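Local atomic coordinates of fibrillarin-like rRNA/tRNA 2'-O-methyltransferase (Methanocaldococcus jannaschii, PDB entry 1FBN), a protein that probably uses S-adenosyl-L-methionine to methylate ribose 2'-hydroxyls in rRNA and tRNA at sites chosen by a guide RNA, within box C/D ribonucleoprotein particles. Residues Tyr80-Ser84 with Tyr148-Ala152; Ala152-Gln156 with Ala177-Ile183; Gly204-Glu210 with Met222-Glu228. One frame throughout, in Å; residues are numbered along the deposited sequence.

All three contacts belong to the seven-stranded mixed sheet of a Rossmann-like methyltransferase. Interaction 1 pairs two central parallel strands, and its strand residues are buried before the chains open into the probable cofactor site. Interaction 2 takes up the chain at Ala152, which both share, and ties the loop after strand 144-149 to the end of the neighbouring strand 172-179; partly exposed, it relies on a glutamine side chain and two waters. Interaction 3 lies about 17 Å from either of the others, centre to centre, where strands 220-227 and 205-212, antiparallel to each other, finish the sheet with backbone bonds interrupted by a bulge, an aromatic pair and a more polar outer rim.

Interaction 1 of 3, residues Tyr80-Ser84 with Tyr148-Ala152; sequences YLGAS and YEDVA
Tyr80 and Tyr148 lie side by side on one face of the sheet, pointing the same way, with CE2 of Tyr80 3.4 Å from CD2 of Tyr148. Their rings are nearly parallel, with planes 28° apart, but slid so far that they barely overlap, the centroids standing 5.1 Å apart. In both, CG is anti to the backbone N (chi1 -168° and 179°), which carries the two rings off their strands in step. On the other face CD1 of Leu81 meets the carboxylate of Glu149, 3.9 Å from OE1. Between the two faces the parallel strands are joined by hydrogen bonds from Leu81 N to Tyr148 O (2.8 Å, nearly straight) and from Asp150 N to Leu81 O (2.9 Å). Gly82 then passes with its CA 3.3 Å from Asp150 O, where a side chain would clash with that oxygen. Further out, Thr88 and Pro89 of helix 87-95 pack on Tyr80, while Lys58 forms a salt bridge with Asp150. Asp150 and Val151 belong to the predicted S-adenosylmethionine site, as does Thr88. Two backbone bonds hold the strand ends in register, and the glycine permits the close passage beside Asp150, at the edge of the probable cofactor site.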
loop_
_atom_site.group_PDB
_atom_site.type_symbol
_atom_site.label_atom_id
_atom_site.label_comp_id
_atom_site.label_asym_id
_atom_site.label_seq_id
_atom_site.Cartn_x
_atom_site.Cartn_y
_atom_site.Cartn_z
ATOM N N TYR A 80 3.626 -4.180 5.802
ATOM C CA TYR A 80 2.319 -4.264 5.159
ATOM C C TYR A 80 1.305 -4.916 6.098
ATOM O O TYR A 80 1.464 -6.071 6.501
ATOM C CB TYR A 80 2.435 -5.063 3.849
ATOM C CG TYR A 80 1.223 -4.974 2.947
ATOM C CD1 TYR A 80 0.044 -5.657 3.258
ATOM C CD2 TYR A 80 1.245 -4.187 1.793
ATOM C CE1 TYR A 80 -1.090 -5.554 2.446
ATOM C CE2 TYR A 80 0.116 -4.078 0.970
ATOM C CZ TYR A 80 -1.045 -4.762 1.306
ATOM O OH TYR A 80 -2.167 -4.645 0.517
ATOM N N LEU A 81 0.253 -4.171 6.422
ATOM C CA LEU A 81 -0.796 -4.652 7.316
ATOM C C LEU A 81 -2.138 -4.704 6.588
ATOM O O LEU A 81 -2.527 -3.747 5.919
ATOM C CB LEU A 81 -0.903 -3.727 8.535
ATOM C CG LEU A 81 0.399 -3.363 9.264
ATOM C CD1 LEU A 81 0.161 -2.240 10.258
ATOM C CD2 LEU A 81 0.976 -4.580 9.957
ATOM N N GLY A 82 -2.837 -5.829 6.704
ATOM C CA GLY A 82 -4.130 -5.953 6.056
ATOM C C GLY A 82 -4.281 -7.160 5.156
ATOM O O GLY A 82 -3.320 -7.586 4.510
ATOM N N ALA A 83 -5.499 -7.698 5.109
ATOM C CA ALA A 83 -5.823 -8.865 4.289
ATOM C C ALA A 83 -5.555 -8.609 2.812
ATOM O O ALA A 83 -5.898 -7.555 2.274
ATOM C CB ALA A 83 -7.286 -9.261 4.488
ATOM N N SER A 84 -4.942 -9.585 2.156
ATOM C CA SER A 84 -4.633 -9.455 0.742
ATOM C C SER A 84 -4.411 -10.806 0.087
ATOM O O SER A 84 -3.925 -11.745 0.721
ATOM C CB SER A 84 -3.386 -8.586 0.542
ATOM O OG SER A 84 -3.049 -8.473 -0.835
ATOM N N TYR A 148 2.251 0.440 5.463
ATOM C CA TYR A 148 1.077 0.541 4.605
ATOM C C TYR A 148 -0.001 -0.281 5.292
ATOM O O TYR A 148 0.192 -1.470 5.543
ATOM C CB TYR A 148 1.351 -0.028 3.207
ATOM C CG TYR A 148 0.143 0.027 2.292
ATOM C CD1 TYR A 148 -0.107 1.152 1.501
ATOM C CD2 TYR A 148 -0.770 -1.032 2.241
ATOM C CE1 TYR A 148 -1.238 1.225 0.685
ATOM C CE2 TYR A 148 -1.904 -0.971 1.427
ATOM C CZ TYR A 148 -2.130 0.161 0.653
ATOM O OH TYR A 148 -3.240 0.231 -0.154
ATOM N N GLU A 149 -1.135 0.351 5.581
ATOM C CA GLU A 149 -2.228 -0.334 6.252
ATOM C C GLU A 149 -3.555 -0.304 5.496
ATOM O O GLU A 149 -4.001 0.744 5.032
ATOM C CB GLU A 149 -2.416 0.235 7.655
ATOM C CG GLU A 149 -3.518 -0.449 8.439
ATOM C CD GLU A 149 -3.635 0.054 9.858
ATOM O OE1 GLU A 149 -2.625 0.540 10.405
ATOM O OE2 GLU A 149 -4.735 -0.052 10.432
ATOM N N ASP A 150 -4.189 -1.470 5.418
ATOM C CA ASP A 150 -5.472 -1.646 4.749
ATOM C C ASP A 150 -6.305 -2.647 5.565
ATOM O O ASP A 150 -6.473 -3.807 5.175
ATOM C CB ASP A 150 -5.257 -2.158 3.312
ATOM C CG ASP A 150 -6.563 -2.331 2.528
ATOM O OD1 ASP A 150 -7.606 -1.770 2.916
ATOM O OD2 ASP A 150 -6.542 -3.033 1.494
ATOM N N VAL A 151 -6.770 -2.206 6.730
ATOM C CA VAL A 151 -7.589 -3.050 7.589
ATOM C C VAL A 151 -8.864 -2.293 7.943
ATOM O O VAL A 151 -8.823 -1.204 8.525
ATOM C CB VAL A 151 -6.812 -3.563 8.863
ATOM C CG1 VAL A 151 -5.319 -3.357 8.710
ATOM C CG2 VAL A 151 -7.330 -2.948 10.153
ATOM N N ALA A 152 -9.994 -2.838 7.500
ATOM C CA ALA A 152 -11.302 -2.230 7.744
ATOM C C ALA A 152 -11.836 -2.592 9.129
ATOM O O ALA A 152 -12.700 -3.460 9.272
ATOM C CB ALA A 152 -12.289 -2.647 6.659
#

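Interaction 2 of 3, residues Ala152-Gln156 with Ala177-Ile183; sequences AQPNQ and AIKARSI
Gln156, at the start of helix 156-167, sets its terminal amide against Ile178 and against Ser182, just past the end of strand 172-179. From CB the chain starts with CG between the backbone N and carbonyl carbon (chi1 61°) and runs on extended, bringing CD within 4.0 Å of Ile178 CG2. The oxygen branch, OE1, rests on Ile178, 3.4 Å from its CA. Two waters approach the same oxygen: one also lies 2.8 Å from Ala177 O, and the other accepts from Lys179 N at 2.8 Å. On the nitrogen branch, NE2 donates back to Gln153 O at 2.8 Å, a bent bond. That carbonyl also receives Gln156 N, from the opposite face of its plane, within the type I turn from Gln153 to Gln156. NE2 stands 3.0 Å from Ser182 OG, whose hydroxyl donates to Lys179 O. CD1 of Ile183 packs 3.6 Å from NE2 of Gln156, the Gln156 and Ile183 side chains crossing at about a right angle. A leucine in place of Gln156 would probably cost both waters the acceptor they share and Gln153 O its side-chain donor, so that turn and strand end would be less firmly joined. Nearby, Ala152 CB touches Ser182 CB, and the Pro154 ring lies against Ser182 O. Ala152 and Gln153 are part of the predicted S-adenosylmethionine site, so the contact lies at the border of that probable site. The contact joins the loop between strand 144-149 and helix 156-167 to the end of strand 172-179, with Ile178 resting on Phe193 of helix 189-203 and on Phe223 of strand 220-227, and Ile183 on Gln196 of helix 189-203.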
loop_
_atom_site.group_PDB
_atom_site.type_symbol
_atom_site.label_atom_id
_atom_site.label_comp_id
_atom_site.label_asym_id
_atom_site.label_seq_id
_atom_site.Cartn_x
_atom_site.Cartn_y
_atom_site.Cartn_z
ATOM N N ALA A 152 -9.994 -2.838 7.500
ATOM C CA ALA A 152 -11.302 -2.230 7.744
ATOM C C ALA A 152 -11.836 -2.592 9.129
ATOM O O ALA A 152 -12.700 -3.460 9.272
ATOM C CB ALA A 152 -12.289 -2.647 6.659
ATOM N N GLN A 153 -11.316 -1.906 10.142
ATOM C CA GLN A 153 -11.713 -2.131 11.522
ATOM C C GLN A 153 -11.823 -0.803 12.258
ATOM O O GLN A 153 -11.173 0.175 11.887
ATOM C CB GLN A 153 -10.686 -3.016 12.227
ATOM C CG GLN A 153 -10.628 -4.435 11.705
ATOM C CD GLN A 153 -9.567 -5.269 12.389
ATOM O OE1 GLN A 153 -8.995 -4.866 13.403
ATOM N NE2 GLN A 153 -9.291 -6.441 11.832
ATOM N N PRO A 154 -12.637 -0.758 13.326
ATOM C CA PRO A 154 -12.839 0.449 14.129
ATOM C C PRO A 154 -11.554 0.954 14.778
ATOM O O PRO A 154 -11.414 2.147 15.033
ATOM C CB PRO A 154 -13.828 -0.017 15.198
ATOM C CG PRO A 154 -14.587 -1.105 14.520
ATOM C CD PRO A 154 -13.492 -1.853 13.816
ATOM N N ASN A 155 -10.624 0.040 15.047
ATOM C CA ASN A 155 -9.355 0.384 15.686
ATOM C C ASN A 155 -8.163 0.485 14.722
ATOM O O ASN A 155 -7.010 0.487 15.157
ATOM C CB ASN A 155 -9.040 -0.633 16.795
ATOM C CG ASN A 155 -8.822 -2.050 16.259
ATOM O OD1 ASN A 155 -9.231 -2.382 15.147
ATOM N ND2 ASN A 155 -8.171 -2.890 17.060
ATOM N N GLN A 156 -8.435 0.594 13.423
ATOM C CA GLN A 156 -7.368 0.677 12.428
ATOM C C GLN A 156 -6.361 1.801 12.680
ATOM O O GLN A 156 -5.163 1.609 12.486
ATOM C CB GLN A 156 -7.945 0.765 11.015
ATOM C CG GLN A 156 -8.812 1.975 10.751
ATOM C CD GLN A 156 -9.510 1.882 9.417
ATOM O OE1 GLN A 156 -8.895 2.079 8.370
ATOM N NE2 GLN A 156 -10.797 1.559 9.441
ATOM N N ALA A 177 -5.314 3.304 4.287
ATOM C CA ALA A 177 -6.552 3.391 3.521
ATOM C C ALA A 177 -7.688 3.176 4.515
ATOM O O ALA A 177 -7.833 2.095 5.078
ATOM C CB ALA A 177 -6.584 2.320 2.437
ATOM N N ILE A 178 -8.481 4.217 4.740
ATOM C CA ILE A 178 -9.577 4.148 5.695
ATOM C C ILE A 178 -10.975 4.075 5.084
ATOM O O ILE A 178 -11.370 4.926 4.284
ATOM C CB ILE A 178 -9.524 5.342 6.676
ATOM C CG1 ILE A 178 -8.177 5.364 7.404
ATOM C CG2 ILE A 178 -10.670 5.257 7.681
ATOM C CD1 ILE A 178 -8.051 6.450 8.461
ATOM N N LYS A 179 -11.704 3.026 5.460
ATOM C CA LYS A 179 -13.080 2.821 5.026
ATOM C C LYS A 179 -13.926 3.410 6.158
ATOM O O LYS A 179 -13.993 2.841 7.250
ATOM C CB LYS A 179 -13.374 1.327 4.882
ATOM C CG LYS A 179 -14.816 1.017 4.536
ATOM C CD LYS A 179 -15.062 -0.477 4.456
ATOM C CE LYS A 179 -16.523 -0.775 4.174
ATOM N NZ LYS A 179 -16.761 -2.238 4.068
ATOM N N ALA A 180 -14.536 4.567 5.905
ATOM C CA ALA A 180 -15.348 5.254 6.910
ATOM C C ALA A 180 -16.391 4.375 7.601
ATOM O O ALA A 180 -16.499 4.385 8.827
ATOM C CB ALA A 180 -16.017 6.479 6.300
ATOM N N ARG A 181 -17.139 3.607 6.815
ATOM C CA ARG A 181 -18.187 2.745 7.348
ATOM C C ARG A 181 -17.703 1.595 8.235
ATOM O O ARG A 181 -18.507 0.979 8.936
ATOM C CB ARG A 181 -19.058 2.211 6.213
ATOM C CG ARG A 181 -19.863 3.275 5.474
ATOM C CD ARG A 181 -21.174 3.605 6.166
ATOM N NE ARG A 181 -20.979 4.409 7.364
ATOM C CZ ARG A 181 -21.453 5.642 7.530
ATOM N NH1 ARG A 181 -22.165 6.230 6.575
ATOM N NH2 ARG A 181 -21.199 6.295 8.652
ATOM N N SER A 182 -16.405 1.294 8.204
ATOM C CA SER A 182 -15.863 0.224 9.046
ATOM C C SER A 182 -15.618 0.742 10.468
ATOM O O SER A 182 -15.364 -0.035 11.389
ATOM C CB SER A 182 -14.563 -0.346 8.460
ATOM O OG SER A 182 -13.477 0.556 8.593
ATOM N N ILE A 183 -15.706 2.061 10.629
ATOM C CA ILE A 183 -15.504 2.725 11.912
ATOM C C ILE A 183 -16.832 3.149 12.539
ATOM O O ILE A 183 -17.041 2.989 13.744
ATOM C CB ILE A 183 -14.586 3.953 11.731
ATOM C CG1 ILE A 183 -13.181 3.474 11.357
ATOM C CG2 ILE A 183 -14.564 4.818 12.991
ATOM C CD1 ILE A 183 -12.322 4.530 10.757
HETATM O O HOH W 1 -6.683 0.701 7.198
HETATM O O HOH W 2 -10.444 0.729 6.428
#

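Interaction 3 of 3, residues Gly204-Glu210 with Met222-Glu228; sequences GFKIVDE and MFVGIWE
Strands 205-210 and 222-227 pair antiparallel, their axes 4.3 Å apart at closest and their directions 136° apart, from Glu228 N on Gly204 O (2.9 Å) to Val224 N on Asp209 O. Trp227 sets its edge to the face of Phe205 in a T-shaped pair, planes at 58°, with CE3 3.6 Å above the centre of the phenyl ring. With chi1 at -178° the indole swings away from its own backbone N and lies against Gly204, where a side chain would collide with CZ3. Gly204 ends helix 189-203 in a Schellman motif. Midway comes a classic beta bulge: Val208 N and Asp209 N both donate to Val224 O, at 2.8 and 3.3 Å, and the register shifts by one residue. The two strands form the hairpin that completes the Rossmann-like sheet, the reversed strand 220-227 lying between 172-179 and the edge strand 205-212, as in related methyltransferases. At the bulge, Val208 CG1 meets Ile226 CG1 at 3.9 Å, and CG2 of Val208 meets CG1 of Val224. Glu210 lies alongside Phe223, its CD 3.5 Å from CE1. Helix 156-167 covers Phe205 and Trp227 through Ala164, while Asp209 OD2 accepts from the backbone of Lys68 and Val69.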
loop_
_atom_site.group_PDB
_atom_site.type_symbol
_atom_site.label_atom_id
_atom_site.label_comp_id
_atom_site.label_asym_id
_atom_site.label_seq_id
_atom_site.Cartn_x
_atom_site.Cartn_y
_atom_site.Cartn_z
ATOM N N GLY A 204 0.890 11.021 16.694
ATOM C CA GLY A 204 2.272 11.273 16.324
ATOM C C GLY A 204 2.539 11.478 14.845
ATOM O O GLY A 204 3.693 11.558 14.432
ATOM N N PHE A 205 1.480 11.560 14.045
ATOM C CA PHE A 205 1.616 11.763 12.605
ATOM C C PHE A 205 1.309 13.188 12.160
ATOM O O PHE A 205 0.473 13.866 12.749
ATOM C CB PHE A 205 0.668 10.831 11.839
ATOM C CG PHE A 205 1.148 9.417 11.741
ATOM C CD1 PHE A 205 2.148 9.072 10.834
ATOM C CD2 PHE A 205 0.577 8.421 12.526
ATOM C CE1 PHE A 205 2.574 7.756 10.708
ATOM C CE2 PHE A 205 0.994 7.094 12.410
ATOM C CZ PHE A 205 1.995 6.762 11.497
ATOM N N LYS A 206 2.007 13.632 11.121
ATOM C CA LYS A 206 1.768 14.941 10.521
ATOM C C LYS A 206 1.229 14.548 9.150
ATOM O O LYS A 206 1.947 13.957 8.344
ATOM C CB LYS A 206 3.064 15.748 10.383
ATOM C CG LYS A 206 2.867 17.121 9.738
ATOM C CD LYS A 206 4.160 17.936 9.722
ATOM C CE LYS A 206 4.040 19.193 8.863
ATOM N NZ LYS A 206 3.101 20.203 9.440
ATOM N N ILE A 207 -0.055 14.807 8.921
ATOM C CA ILE A 207 -0.694 14.439 7.657
ATOM C C ILE A 207 -0.200 15.279 6.479
ATOM O O ILE A 207 -0.389 16.499 6.453
ATOM C CB ILE A 207 -2.236 14.516 7.766
ATOM C CG1 ILE A 207 -2.730 13.657 8.943
ATOM C CG2 ILE A 207 -2.882 14.083 6.451
ATOM C CD1 ILE A 207 -2.363 12.175 8.870
ATOM N N VAL A 208 0.433 14.611 5.511
ATOM C CA VAL A 208 0.987 15.277 4.333
ATOM C C VAL A 208 0.242 15.026 3.024
ATOM O O VAL A 208 0.526 15.675 2.019
ATOM C CB VAL A 208 2.504 14.963 4.141
ATOM C CG1 VAL A 208 3.302 15.510 5.322
ATOM C CG2 VAL A 208 2.738 13.465 3.979
ATOM N N ASP A 209 -0.691 14.077 3.032
ATOM C CA ASP A 209 -1.490 13.778 1.845
ATOM C C ASP A 209 -2.795 13.113 2.260
ATOM O O ASP A 209 -2.877 12.459 3.307
ATOM C CB ASP A 209 -0.726 12.888 0.856
ATOM C CG ASP A 209 -1.122 13.145 -0.602
ATOM O OD1 ASP A 209 -2.260 13.588 -0.864
ATOM O OD2 ASP A 209 -0.288 12.905 -1.498
ATOM N N GLU A 210 -3.820 13.315 1.441
ATOM C CA GLU A 210 -5.147 12.768 1.688
ATOM C C GLU A 210 -5.817 12.635 0.324
ATOM O O GLU A 210 -6.017 13.630 -0.376
ATOM C CB GLU A 210 -5.934 13.716 2.590
ATOM C CG GLU A 210 -7.262 13.170 3.076
ATOM C CD GLU A 210 -8.012 14.144 3.975
ATOM O OE1 GLU A 210 -7.361 14.854 4.776
ATOM O OE2 GLU A 210 -9.258 14.188 3.885
HETATM N N MSE A 222 -7.265 7.636 1.437
HETATM C CA MSE A 222 -5.891 7.232 1.718
HETATM C C MSE A 222 -5.187 8.390 2.430
HETATM O O MSE A 222 -5.100 9.499 1.901
HETATM C CB MSE A 222 -5.149 6.888 0.413
HETATM C CG MSE A 222 -3.681 6.472 0.572
HETATM SE SE MSE A 222 -3.415 4.847 1.336
HETATM C CE MSE A 222 -3.550 3.812 -0.073
ATOM N N PHE A 223 -4.745 8.144 3.655
ATOM C CA PHE A 223 -4.024 9.147 4.427
ATOM C C PHE A 223 -2.535 8.813 4.404
ATOM O O PHE A 223 -2.149 7.641 4.415
ATOM C CB PHE A 223 -4.497 9.173 5.890
ATOM C CG PHE A 223 -5.855 9.788 6.089
ATOM C CD1 PHE A 223 -5.994 11.166 6.244
ATOM C CD2 PHE A 223 -6.994 8.989 6.142
ATOM C CE1 PHE A 223 -7.248 11.742 6.451
ATOM C CE2 PHE A 223 -8.255 9.555 6.348
ATOM C CZ PHE A 223 -8.380 10.934 6.504
ATOM N N VAL A 224 -1.708 9.851 4.314
ATOM C CA VAL A 224 -0.261 9.690 4.336
ATOM C C VAL A 224 0.260 10.689 5.363
ATOM O O VAL A 224 -0.120 11.862 5.351
ATOM C CB VAL A 224 0.388 9.970 2.963
ATOM C CG1 VAL A 224 1.899 9.822 3.063
ATOM C CG2 VAL A 224 -0.157 9.015 1.903
ATOM N N GLY A 225 1.089 10.210 6.282
ATOM C CA GLY A 225 1.633 11.087 7.300
ATOM C C GLY A 225 3.062 10.749 7.665
ATOM O O GLY A 225 3.494 9.605 7.507
ATOM N N ILE A 226 3.811 11.761 8.095
ATOM C CA ILE A 226 5.200 11.567 8.509
ATOM C C ILE A 226 5.203 11.308 10.009
ATOM O O ILE A 226 4.559 12.033 10.770
ATOM C CB ILE A 226 6.082 12.801 8.215
ATOM C CG1 ILE A 226 6.053 13.120 6.725
ATOM C CG2 ILE A 226 7.522 12.536 8.647
ATOM C CD1 ILE A 226 7.099 14.136 6.283
ATOM N N TRP A 227 5.907 10.257 10.420
ATOM C CA TRP A 227 5.996 9.883 11.824
ATOM C C TRP A 227 6.973 10.776 12.578
ATOM O O TRP A 227 8.184 10.686 12.389
ATOM C CB TRP A 227 6.425 8.424 11.941
ATOM C CG TRP A 227 6.516 7.914 13.347
ATOM C CD1 TRP A 227 7.628 7.420 13.965
ATOM C CD2 TRP A 227 5.447 7.806 14.301
ATOM N NE1 TRP A 227 7.320 7.006 15.240
ATOM C CE2 TRP A 227 5.990 7.232 15.472
ATOM C CE3 TRP A 227 4.083 8.135 14.277
ATOM C CZ2 TRP A 227 5.215 6.979 16.611
ATOM C CZ3 TRP A 227 3.314 7.882 15.410
ATOM C CH2 TRP A 227 3.885 7.309 16.560
ATOM N N GLU A 228 6.430 11.639 13.432
ATOM C CA GLU A 228 7.236 12.561 14.224
ATOM C C GLU A 228 7.752 11.847 15.472
ATOM O O GLU A 228 8.939 11.909 15.785
ATOM C CB GLU A 228 6.399 13.780 14.643
ATOM C CG GLU A 228 5.541 14.415 13.538
ATOM C CD GLU A 228 6.352 15.142 12.475
ATOM O OE1 GLU A 228 6.693 16.326 12.689
ATOM O OE2 GLU A 228 6.630 14.537 11.418
#